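Type-2Ba cytolytic delta-endotoxin (Bacillus thuringiensis serovar israelensis, PDB 2RCI) probably kills dipteran larvae by forming pores in the membranes of their midgut epithelial cells. Local coordinates at residues I63-H69 with Y180-A186. Sequence-based numbering, arbitrary orientation.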
ATOM      1  N   ILE A  63      -6.592  -7.745  -4.791  1.00 18.70           N
ATOM      2  CA  ILE A  63      -6.658  -8.595  -3.601  1.00 19.05           C
ATOM      3  C   ILE A  63      -7.550  -7.911  -2.564  1.00 18.20           C
ATOM      4  O   ILE A  63      -7.587  -6.694  -2.462  1.00 19.03           O
ATOM      5  CB  ILE A  63      -5.270  -8.887  -2.984  1.00 18.23           C
ATOM      6  CG1 ILE A  63      -5.409  -9.931  -1.862  1.00 18.98           C
ATOM      7  CG2 ILE A  63      -4.637  -7.582  -2.463  1.00 17.77           C
ATOM      8  CD1 ILE A  63      -4.088 -10.640  -1.530  1.00 17.92           C
ATOM      9  N   ASN A  64      -8.272  -8.717  -1.788  1.00 18.10           N
ATOM     10  CA  ASN A  64      -9.162  -8.201  -0.766  1.00 18.28           C
ATOM     11  C   ASN A  64      -9.377  -9.337   0.218  1.00 18.65           C
ATOM     12  O   ASN A  64     -10.414 -10.001   0.198  1.00 18.30           O
ATOM     13  CB  ASN A  64     -10.510  -7.737  -1.381  1.00 18.42           C
ATOM     14  CG  ASN A  64     -11.513  -7.248  -0.340  1.00 21.25           C
ATOM     15  OD1 ASN A  64     -11.150  -6.751   0.738  1.00 21.42           O
ATOM     16  ND2 ASN A  64     -12.815  -7.391  -0.664  1.00 23.88           N
ATOM     17  N   GLN A  65      -8.379  -9.561   1.071  1.00 19.13           N
ATOM     18  CA  GLN A  65      -8.448 -10.655   2.038  1.00 19.14           C
ATOM     19  C   GLN A  65      -7.321 -10.580   3.040  1.00 19.46           C
ATOM     20  O   GLN A  65      -6.353  -9.838   2.859  1.00 18.10           O
ATOM     21  CB  GLN A  65      -8.347 -11.999   1.316  1.00 20.36           C
ATOM     22  CG  GLN A  65      -6.948 -12.246   0.717  1.00 22.18           C
ATOM     23  CD  GLN A  65      -6.796 -13.647   0.186  1.00 26.72           C
ATOM     24  OE1 GLN A  65      -7.376 -13.983  -0.834  1.00 30.22           O
ATOM     25  NE2 GLN A  65      -6.019 -14.468   0.873  1.00 30.24           N
ATOM     26  N   SER A  66      -7.429 -11.415   4.076  1.00 19.01           N
ATOM     27  CA  SER A  66      -6.353 -11.543   5.054  1.00 18.65           C
ATOM     28  C   SER A  66      -5.158 -12.255   4.420  1.00 18.53           C
ATOM     29  O   SER A  66      -5.313 -13.205   3.642  1.00 17.84           O
ATOM     30  CB  SER A  66      -6.882 -12.282   6.283  1.00 19.10           C
ATOM     31  OG  SER A  66      -7.863 -11.464   6.926  1.00 21.49           O
ATOM     32  N   VAL A  67      -3.959 -11.783   4.752  1.00 18.29           N
ATOM     33  CA  VAL A  67      -2.759 -12.300   4.127  1.00 18.20           C
ATOM     34  C   VAL A  67      -1.759 -12.815   5.145  1.00 18.87           C
ATOM     35  O   VAL A  67      -0.875 -13.603   4.805  1.00 18.78           O
ATOM     36  CB  VAL A  67      -2.080 -11.259   3.156  1.00 17.84           C
ATOM     37  CG1 VAL A  67      -2.951 -10.996   1.923  1.00 17.69           C
ATOM     38  CG2 VAL A  67      -1.687  -9.955   3.886  1.00 17.90           C
ATOM     39  N   ILE A  68      -1.909 -12.377   6.395  1.00 19.02           N
ATOM     40  CA  ILE A  68      -1.120 -12.918   7.509  1.00 19.79           C
ATOM     41  C   ILE A  68      -2.044 -13.084   8.702  1.00 20.85           C
ATOM     42  O   ILE A  68      -2.840 -12.180   8.996  1.00 20.39           O
ATOM     43  CB  ILE A  68      -0.023 -11.922   7.997  1.00 19.94           C
ATOM     44  CG1 ILE A  68       0.903 -11.443   6.851  1.00 20.29           C
ATOM     45  CG2 ILE A  68       0.743 -12.492   9.218  1.00 18.67           C
ATOM     46  CD1 ILE A  68       1.955 -12.466   6.396  1.00 19.66           C
ATOM     47  N   HIS A  69      -1.907 -14.211   9.400  1.00 21.55           N
ATOM     48  CA  HIS A  69      -2.599 -14.411  10.675  1.00 22.42           C
ATOM     49  C   HIS A  69      -1.865 -15.425  11.515  1.00 21.89           C
ATOM     50  O   HIS A  69      -2.289 -16.597  11.625  1.00 21.15           O
ATOM     51  CB  HIS A  69      -4.047 -14.847  10.476  1.00 23.76           C
ATOM     52  CG  HIS A  69      -4.906 -14.604  11.677  1.00 28.61           C
ATOM     53  ND1 HIS A  69      -6.267 -14.395  11.591  1.00 32.08           N
ATOM     54  CD2 HIS A  69      -4.589 -14.487  12.989  1.00 32.33           C
ATOM     55  CE1 HIS A  69      -6.756 -14.194  12.803  1.00 33.38           C
ATOM     56  NE2 HIS A  69      -5.758 -14.239  13.669  1.00 35.31           N
ATOM     57  N   TYR A 180       0.609 -11.239  14.273  1.00 19.16           N
ATOM     58  CA  TYR A 180       0.014 -10.305  13.311  1.00 18.49           C
ATOM     59  C   TYR A 180      -1.204 -10.857  12.643  1.00 18.57           C
ATOM     60  O   TYR A 180      -1.227 -12.026  12.192  1.00 18.13           O
ATOM     61  CB  TYR A 180       1.004  -9.903  12.200  1.00 18.00           C
ATOM     62  CG  TYR A 180       1.962  -8.813  12.607  1.00 17.56           C
ATOM     63  CD1 TYR A 180       3.237  -9.119  13.131  1.00 16.03           C
ATOM     64  CD2 TYR A 180       1.608  -7.477  12.480  1.00 17.34           C
ATOM     65  CE1 TYR A 180       4.112  -8.091  13.522  1.00 15.37           C
ATOM     66  CE2 TYR A 180       2.469  -6.459  12.840  1.00 16.35           C
ATOM     67  CZ  TYR A 180       3.722  -6.775  13.366  1.00 15.90           C
ATOM     68  OH  TYR A 180       4.551  -5.742  13.703  1.00 15.09           O
ATOM     69  N   GLU A 181      -2.194  -9.976  12.535  1.00 18.65           N
ATOM     70  CA  GLU A 181      -3.327 -10.189  11.674  1.00 19.82           C
ATOM     71  C   GLU A 181      -3.355  -9.035  10.659  1.00 19.09           C
ATOM     72  O   GLU A 181      -3.544  -7.885  11.031  1.00 19.88           O
ATOM     73  CB  GLU A 181      -4.599 -10.208  12.497  1.00 20.97           C
ATOM     74  CG  GLU A 181      -5.764 -10.695  11.687  1.00 24.29           C
ATOM     75  CD  GLU A 181      -7.068 -10.647  12.450  1.00 31.95           C
ATOM     76  OE1 GLU A 181      -7.043 -10.680  13.721  1.00 32.29           O
ATOM     77  OE2 GLU A 181      -8.105 -10.558  11.755  1.00 33.44           O
ATOM     78  N   VAL A 182      -3.139  -9.342   9.389  1.00 18.92           N
ATOM     79  CA  VAL A 182      -3.035  -8.315   8.359  1.00 18.73           C
ATOM     80  C   VAL A 182      -4.019  -8.597   7.221  1.00 18.61           C
ATOM     81  O   VAL A 182      -3.957  -9.681   6.599  1.00 18.59           O
ATOM     82  CB  VAL A 182      -1.579  -8.271   7.781  1.00 19.39           C
ATOM     83  CG1 VAL A 182      -1.498  -7.247   6.611  1.00 19.84           C
ATOM     84  CG2 VAL A 182      -0.596  -7.939   8.884  1.00 18.24           C
ATOM     85  N   LYS A 183      -4.936  -7.655   6.990  1.00 19.71           N
ATOM     86  CA  LYS A 183      -5.885  -7.712   5.868  1.00 21.05           C
ATOM     87  C   LYS A 183      -5.378  -6.723   4.822  1.00 20.11           C
ATOM     88  O   LYS A 183      -4.970  -5.624   5.148  1.00 20.46           O
ATOM     89  CB  LYS A 183      -7.322  -7.327   6.269  1.00 20.86           C
ATOM     90  CG  LYS A 183      -8.290  -7.703   5.152  1.00 25.06           C
ATOM     91  CD  LYS A 183      -9.775  -7.403   5.401  1.00 24.36           C
ATOM     92  CE  LYS A 183     -10.566  -7.968   4.205  1.00 29.93           C
ATOM     93  NZ  LYS A 183     -12.010  -8.219   4.472  1.00 30.61           N
ATOM     94  N   MET A 184      -5.366  -7.159   3.572  1.00 19.68           N
ATOM     95  CA  MET A 184      -4.861  -6.354   2.485  1.00 20.51           C
ATOM     96  C   MET A 184      -5.953  -6.125   1.464  1.00 19.27           C
ATOM     97  O   MET A 184      -6.624  -7.066   1.053  1.00 18.77           O
ATOM     98  CB  MET A 184      -3.731  -7.120   1.816  1.00 21.02           C
ATOM     99  CG  MET A 184      -2.958  -6.341   0.795  1.00 23.57           C
ATOM    100  SD  MET A 184      -1.516  -7.333   0.407  1.00 23.71           S
ATOM    101  CE  MET A 184      -0.782  -6.346  -0.894  1.00 24.30           C
ATOM    102  N   LYS A 185      -6.083  -4.881   1.019  1.00 18.60           N
ATOM    103  CA  LYS A 185      -6.964  -4.515  -0.078  1.00 18.78           C
ATOM    104  C   LYS A 185      -6.114  -3.731  -1.065  1.00 18.81           C
ATOM    105  O   LYS A 185      -5.515  -2.711  -0.716  1.00 19.09           O
ATOM    106  CB  LYS A 185      -8.108  -3.634   0.416  1.00 18.91           C
ATOM    107  CG  LYS A 185      -9.085  -4.331   1.351  1.00 21.14           C
ATOM    108  CD  LYS A 185      -9.988  -3.319   2.043  1.00 24.39           C
ATOM    109  CE  LYS A 185     -11.147  -4.017   2.736  1.00 28.98           C
ATOM    110  NZ  LYS A 185     -11.934  -2.994   3.476  1.00 33.08           N
ATOM    111  N   ALA A 186      -6.057  -4.210  -2.296  1.00 19.06           N
ATOM    112  CA  ALA A 186      -5.205  -3.567  -3.292  1.00 18.46           C
ATOM    113  C   ALA A 186      -5.760  -3.824  -4.697  1.00 18.74           C
ATOM    114  O   ALA A 186      -6.465  -4.821  -4.943  1.00 18.11           O
ATOM    115  CB  ALA A 186      -3.773  -4.102  -3.170  1.00 18.03           C
TER
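Ile-63 and Ala-186 form a doubly hydrogen-bonded antiparallel pair, Ile-63 N to Ala-186 O and Ala-186 N to Ile-63 O both at 2.9 Å, and the pairing runs on past a corner at Gln-65 to His-69 opposite Glu-181, the axes of strands 66-69 and 180-186 lying antiparallel, 175° apart. The register slips by one residue at a classic beta bulge: Val-182 O accepts Val-67 N at 2.8 Å, nearly straight, and Ile-68 N weakly at 3.4 Å, while Val-182 N returns a bond to Ile-68 O. On the face bearing His-69, the imidazole and the Glu-181 carboxylate stack with planes 10° apart; Glu-181 CG lies 3.8 Å from the ring centroid, a CH-pi contact over the face. Both side chains leave the backbone with CG anti to N (chi1 -160° for His-69), which sets them alongside each other. Asn-64 OD1 rests against the aliphatic stem of Lys-185, 3.2 Å from its CG. On the face of Ile-63 and Ile-68 the side-chain contacts between the segments are apolar: Ile-63 CG2 meets Ala-186 CB at 3.7 Å, whereas Ile-68 lies alongside Val-182. At the bulge, Val-67 CG2 crosses to Val-182 CG1 at 3.8 Å. Helix 74-89 lies against the bulge end, Ile-84 on Val-67 and Gln-80 on Ile-68. Through its other edge 180-186 pairs with strand 150-162, placing strand 177-192 between that strand and strands 57-64 and 66-69 in the Cyt alpha/beta fold.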